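Non-reducing end beta-L-arabinofuranosidase (Bacteroides thetaiotaomicron, PDB 5MQO) probably hydrolyses glycosidic linkages in complex plant pectin as a family GH127 glycoside hydrolase, acting as an aceric acidase. Local coordinates at residues Val416-Ile420 with Thr462-Leu466. Residues are numbered along the deposited sequence; the frame is centred on the assembly and turned at random.
Sequences VLSGI and TLRTL
The peptide group joining Val-416 to Leu-417 turns one face to the helix ending in Leu-466, whose CD2 methyl sits over that face, 3.9 Å from Leu-417 CA. Thr-462 CG2 comes to the oxygen edge from that side, tilted out of the plane, 4.1 Å from Val-416 O. On the other face the chain curls into a short 3-10 turn, and Gly-419 N donates to Val-416 O over 2.9 Å. The fork of Leu-466 spans the turn: while CD2 also meets Val-416 CG1 at 4.0 Å, CD1 packs against Ile-420 CG2 at 3.6 Å. Ile-420 runs past Leu-466 in the opposite direction, its CG1 branch trans to the backbone N (chi1 -160°) and its CD1 reaching Leu-463 CD1 loosely, at 4.5 Å. This buried packing belongs to the (α/α)6-barrel catalytic domain, where it joins the turn leaving helix 402-416 to helix 458-466; Ile-386 of helix 382-399 touches Val-416, Thr-462 and Thr-465. Both threonines give their hydroxyls to their own helix, Thr-462 OG1 bonding Cys-458 O and Thr-465 OG1 bonding Asn-461 O. Thr-465 CG2 lies anti to the backbone N, with OG1 beside it (chi1 -76°), turning the methyl to Val-416 CG1; the two side chains cross almost perpendicularly.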
loop_
_atom_site.group_PDB
_atom_site.type_symbol
_atom_site.label_atom_id
_atom_site.label_comp_id
_atom_site.label_asym_id
_atom_site.label_seq_id
_atom_site.Cartn_x
_atom_site.Cartn_y
_atom_site.Cartn_z
ATOM N N VAL A 416 2.552 4.995 0.700
ATOM C CA VAL A 416 2.322 4.819 -0.742
ATOM C C VAL A 416 1.958 6.188 -1.329
ATOM O O VAL A 416 2.631 6.680 -2.245
ATOM C CB VAL A 416 1.193 3.792 -0.983
ATOM C CG1 VAL A 416 0.813 3.711 -2.452
ATOM C CG2 VAL A 416 1.618 2.426 -0.478
ATOM N N LEU A 417 0.916 6.810 -0.775
ATOM C CA LEU A 417 0.532 8.145 -1.164
ATOM C C LEU A 417 1.659 9.166 -0.906
ATOM O O LEU A 417 1.746 10.194 -1.602
ATOM C CB LEU A 417 -0.768 8.533 -0.457
ATOM C CG LEU A 417 -1.394 9.907 -0.692
ATOM C CD1 LEU A 417 -1.794 10.154 -2.135
ATOM C CD2 LEU A 417 -2.593 10.049 0.211
ATOM N N SER A 418 2.541 8.886 0.053
ATOM C CA SER A 418 3.705 9.766 0.286
ATOM C C SER A 418 4.679 9.751 -0.887
ATOM O O SER A 418 5.472 10.655 -1.060
ATOM C CB SER A 418 4.453 9.324 1.529
ATOM O OG SER A 418 5.024 8.055 1.287
ATOM N N GLY A 419 4.620 8.691 -1.673
ATOM C CA GLY A 419 5.501 8.514 -2.800
ATOM C C GLY A 419 5.317 9.436 -3.986
ATOM O O GLY A 419 6.179 9.442 -4.885
ATOM N N ILE A 420 4.214 10.189 -4.008
ATOM C CA ILE A 420 3.893 11.081 -5.117
ATOM C C ILE A 420 3.610 12.452 -4.541
ATOM O O ILE A 420 3.165 12.566 -3.413
ATOM C CB ILE A 420 2.693 10.547 -5.959
ATOM C CG1 ILE A 420 2.680 11.183 -7.364
ATOM C CG2 ILE A 420 1.349 10.717 -5.231
ATOM C CD1 ILE A 420 1.551 10.700 -8.280
ATOM N N THR A 462 3.793 3.041 -8.489
ATOM C CA THR A 462 3.147 3.947 -7.541
ATOM C C THR A 462 1.847 4.503 -8.121
ATOM O O THR A 462 0.807 4.409 -7.479
ATOM C CB THR A 462 4.102 5.060 -7.106
ATOM O OG1 THR A 462 5.200 4.445 -6.437
ATOM C CG2 THR A 462 3.450 6.026 -6.168
ATOM N N LEU A 463 1.913 5.039 -9.340
ATOM C CA LEU A 463 0.769 5.678 -9.988
ATOM C C LEU A 463 -0.369 4.687 -10.298
ATOM O O LEU A 463 -1.524 4.951 -9.994
ATOM C CB LEU A 463 1.206 6.423 -11.264
ATOM C CG LEU A 463 0.103 7.179 -12.047
ATOM C CD1 LEU A 463 -0.702 8.127 -11.171
ATOM C CD2 LEU A 463 0.671 7.940 -13.243
ATOM N N ARG A 464 -0.063 3.545 -10.870
ATOM C CA ARG A 464 -1.121 2.574 -11.103
ATOM C C ARG A 464 -1.761 2.095 -9.800
ATOM O O ARG A 464 -2.954 1.817 -9.768
ATOM C CB ARG A 464 -0.632 1.395 -11.947
ATOM C CG ARG A 464 0.206 0.379 -11.215
ATOM C CD ARG A 464 -0.605 -0.771 -10.608
ATOM N NE ARG A 464 -0.256 -2.026 -11.254
ATOM C CZ ARG A 464 0.913 -2.661 -11.116
ATOM N NH1 ARG A 464 1.870 -2.196 -10.327
ATOM N NH2 ARG A 464 1.128 -3.790 -11.784
ATOM N N THR A 465 -0.979 2.009 -8.729
ATOM C CA THR A 465 -1.538 1.557 -7.462
ATOM C C THR A 465 -2.502 2.623 -6.960
ATOM O O THR A 465 -3.676 2.331 -6.689
ATOM C CB THR A 465 -0.456 1.235 -6.426
ATOM O OG1 THR A 465 0.153 -0.017 -6.757
ATOM C CG2 THR A 465 -1.054 1.106 -5.050
ATOM N N LEU A 466 -2.024 3.859 -6.891
ATOM C CA LEU A 466 -2.878 4.967 -6.478
ATOM C C LEU A 466 -4.093 5.128 -7.389
ATOM O O LEU A 466 -5.166 5.392 -6.883
ATOM C CB LEU A 466 -2.106 6.280 -6.357
ATOM C CG LEU A 466 -1.027 6.289 -5.272
ATOM C CD1 LEU A 466 0.002 7.369 -5.545
ATOM C CD2 LEU A 466 -1.640 6.479 -3.907
#